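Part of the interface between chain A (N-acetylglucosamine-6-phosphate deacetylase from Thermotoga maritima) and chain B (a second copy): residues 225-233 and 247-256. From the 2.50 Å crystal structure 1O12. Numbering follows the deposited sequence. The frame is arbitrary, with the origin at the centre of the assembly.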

# COMPACT_ATOMS: atom_id res chain seq x y z
N THR A 225 5.07 -4.92 7.55
CA THR A 225 3.85 -4.40 6.94
C THR A 225 4.12 -4.08 5.49
O THR A 225 3.28 -4.33 4.62
CB THR A 225 3.40 -3.13 7.67
OG1 THR A 225 3.35 -3.41 9.07
CG2 THR A 225 2.05 -2.64 7.17
N GLY A 226 5.29 -3.52 5.24
CA GLY A 226 5.68 -3.15 3.89
C GLY A 226 6.00 -4.36 3.06
O GLY A 226 5.69 -4.41 1.87
N ALA A 227 6.64 -5.34 3.69
CA ALA A 227 6.96 -6.58 3.01
C ALA A 227 5.63 -7.21 2.63
O ALA A 227 5.44 -7.63 1.49
CB ALA A 227 7.72 -7.52 3.93
N GLY A 228 4.71 -7.24 3.59
CA GLY A 228 3.40 -7.84 3.34
C GLY A 228 2.69 -7.25 2.14
O GLY A 228 2.07 -7.97 1.35
N LEU A 229 2.79 -5.94 1.97
CA LEU A 229 2.13 -5.33 0.84
C LEU A 229 2.94 -5.46 -0.43
O LEU A 229 2.39 -5.67 -1.50
CB LEU A 229 1.87 -3.85 1.14
CG LEU A 229 1.00 -3.54 2.34
CD1 LEU A 229 1.10 -2.07 2.72
CD2 LEU A 229 -0.44 -3.97 2.00
N LEU A 230 4.25 -5.35 -0.30
CA LEU A 230 5.16 -5.37 -1.45
C LEU A 230 5.29 -6.69 -2.16
O LEU A 230 5.25 -6.73 -3.39
CB LEU A 230 6.56 -4.91 -1.02
CG LEU A 230 7.63 -4.90 -2.12
CD1 LEU A 230 7.23 -3.90 -3.19
CD2 LEU A 230 8.98 -4.53 -1.53
N LEU A 231 5.46 -7.75 -1.38
CA LEU A 231 5.66 -9.09 -1.91
C LEU A 231 4.38 -9.75 -2.38
O LEU A 231 3.48 -10.07 -1.58
CB LEU A 231 6.35 -9.96 -0.86
CG LEU A 231 7.62 -9.31 -0.32
CD1 LEU A 231 8.11 -10.06 0.89
CD2 LEU A 231 8.69 -9.25 -1.44
N ASP A 232 4.31 -9.99 -3.68
CA ASP A 232 3.14 -10.59 -4.30
C ASP A 232 2.72 -11.99 -3.89
O ASP A 232 1.54 -12.30 -3.94
CB ASP A 232 3.30 -10.53 -5.80
CG ASP A 232 3.06 -9.12 -6.34
OD1 ASP A 232 3.54 -8.14 -5.69
OD2 ASP A 232 2.39 -9.01 -7.40
N ASP A 233 3.67 -12.83 -3.47
CA ASP A 233 3.31 -14.19 -3.05
C ASP A 233 3.25 -14.41 -1.53
O ASP A 233 3.25 -15.55 -1.08
CB ASP A 233 4.26 -15.19 -3.67
CG ASP A 233 5.67 -14.89 -3.33
OD1 ASP A 233 6.55 -15.65 -3.77
OD2 ASP A 233 5.88 -13.87 -2.63
N ARG B 247 14.26 2.35 -1.74
CA ARG B 247 13.88 1.82 -3.02
C ARG B 247 12.70 0.85 -2.90
O ARG B 247 11.90 0.74 -3.83
CB ARG B 247 15.09 1.18 -3.72
CG ARG B 247 15.60 -0.09 -3.15
CD ARG B 247 15.88 -1.08 -4.31
NE ARG B 247 16.97 -0.63 -5.17
CZ ARG B 247 17.23 -1.10 -6.39
NH1 ARG B 247 18.25 -0.62 -7.08
NH2 ARG B 247 16.46 -2.05 -6.91
N GLU B 248 12.57 0.18 -1.76
CA GLU B 248 11.46 -0.75 -1.54
C GLU B 248 10.14 0.01 -1.49
O GLU B 248 9.14 -0.43 -2.08
CB GLU B 248 11.64 -1.55 -0.25
CG GLU B 248 12.80 -2.54 -0.25
CD GLU B 248 14.18 -1.88 -0.16
OE1 GLU B 248 14.32 -0.89 0.62
OE2 GLU B 248 15.12 -2.36 -0.84
N MSE B 249 10.14 1.14 -0.78
CA MSE B 249 8.96 1.99 -0.70
C MSE B 249 8.54 2.48 -2.10
O MSE B 249 7.36 2.46 -2.46
CB MSE B 249 9.25 3.20 0.19
CG MSE B 249 8.06 4.14 0.33
SE MSE B 249 6.46 3.37 1.20
CE MSE B 249 5.19 4.81 0.98
N VAL B 250 9.51 2.94 -2.88
CA VAL B 250 9.23 3.41 -4.22
C VAL B 250 8.64 2.26 -5.06
O VAL B 250 7.71 2.48 -5.82
CB VAL B 250 10.50 3.99 -4.92
CG1 VAL B 250 10.14 4.51 -6.29
CG2 VAL B 250 11.10 5.09 -4.09
N LYS B 251 9.17 1.05 -4.91
CA LYS B 251 8.63 -0.07 -5.65
C LYS B 251 7.19 -0.36 -5.22
O LYS B 251 6.36 -0.76 -6.03
CB LYS B 251 9.50 -1.33 -5.48
CG LYS B 251 9.12 -2.45 -6.50
CD LYS B 251 10.19 -3.58 -6.63
CE LYS B 251 11.66 -3.04 -6.78
NZ LYS B 251 12.69 -3.95 -7.46
N LEU B 252 6.89 -0.14 -3.95
CA LEU B 252 5.55 -0.35 -3.42
C LEU B 252 4.51 0.61 -4.01
O LEU B 252 3.43 0.19 -4.48
CB LEU B 252 5.58 -0.20 -1.90
CG LEU B 252 4.25 -0.42 -1.15
CD1 LEU B 252 3.60 -1.73 -1.59
CD2 LEU B 252 4.54 -0.47 0.35
N VAL B 253 4.84 1.90 -3.98
CA VAL B 253 3.97 2.93 -4.47
C VAL B 253 3.77 2.75 -5.94
O VAL B 253 2.66 2.90 -6.42
CB VAL B 253 4.54 4.35 -4.21
CG1 VAL B 253 3.61 5.42 -4.81
CG2 VAL B 253 4.73 4.56 -2.75
N TYR B 254 4.85 2.42 -6.65
CA TYR B 254 4.76 2.21 -8.09
C TYR B 254 3.78 1.07 -8.36
O TYR B 254 2.88 1.18 -9.20
CB TYR B 254 6.11 1.86 -8.70
CG TYR B 254 6.02 1.29 -10.12
CD1 TYR B 254 5.56 2.07 -11.17
CD2 TYR B 254 6.45 -0.01 -10.40
CE1 TYR B 254 5.53 1.58 -12.48
CE2 TYR B 254 6.42 -0.53 -11.71
CZ TYR B 254 5.97 0.26 -12.76
OH TYR B 254 6.01 -0.22 -14.06
N LYS B 255 3.95 -0.02 -7.64
CA LYS B 255 3.08 -1.16 -7.82
C LYS B 255 1.63 -0.76 -7.61
O LYS B 255 0.77 -1.10 -8.44
CB LYS B 255 3.46 -2.27 -6.83
CG LYS B 255 2.87 -3.61 -7.18
CD LYS B 255 3.60 -4.78 -6.46
CE LYS B 255 3.14 -4.85 -4.99
NZ LYS B 255 1.65 -4.88 -4.89
N VAL B 256 1.35 -0.02 -6.54
CA VAL B 256 -0.02 0.37 -6.24
C VAL B 256 -0.62 1.42 -7.12
O VAL B 256 -1.79 1.33 -7.50
CB VAL B 256 -0.14 0.90 -4.82
CG1 VAL B 256 -1.47 1.66 -4.64
CG2 VAL B 256 -0.06 -0.24 -3.85

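This is a small, mainly apolar contact in which the C-terminal end of one helix leans on the flank of another through interlocking leucines, with a lysine at one end supplying a long salt bridge and no hydrogen bond crossing between the stretches. The helices, 225-230 of chain A and 247-256 of chain B, run in broadly the same direction at 41°, and their axes come no closer than 10.0 Å. Together the stretches bury 336 Å².

Leu230(A) contributes most, with 100 Å² covered. Its CA-to-CB bond points sideways, but with chi1 t and chi2 p the end of the side chain comes nearer to chain B. There CD1 lies 3.9 Å from the backbone N of Leu252(B), 4.1 Å from the O of Glu248(B) and 4.1 Å from CG of Lys251(B). The N of Leu252(B) already donates to the O of Glu248(B) within the helix, so this piece of backbone has its polar needs met and can be covered by a methyl group at little cost. The methylene carbons of the charged residues serve the same packing: CB of Glu248(B) is 4.2 Å from CD2 of Leu230(A), while the ends of the Glu248(B) and Lys251(B) side chains lead away, keeping their charges out of the apolar contact.

Leu252(B) answers from the other side. It too starts sideways and brings its end nearer, in the same t, p rotamer, and its CD1 packs 3.9 Å from CB of Leu229(A). Its other methyl, CD2, lies 4.4 Å from the O of Gly226(A), so its neighbour here is backbone. A branched aliphatic side chain suits this buried position, since it fills space and leaves no polar group unpaired.

Lys255(B) closes the contact where the chain A helix ends. Its CB points toward chain A, and the long chain carries CE to 3.2 Å from the O of Leu230(A) and to 3.4 Å from OD1 of Asp232(A). NZ lies 3.6 Å from the O of Leu229(A) and forms a long salt bridge of 3.9 Å with OD1 of Asp232(A). The positive charge is thus placed among oxygens at a helix C-terminus, a favourable setting electrostatically even without a hydrogen bond. Asp232(A), itself exposed and lying just after Leu231(A) leaves helical geometry, also starts sideways, and its carboxylate comes nearer to meet the lysine.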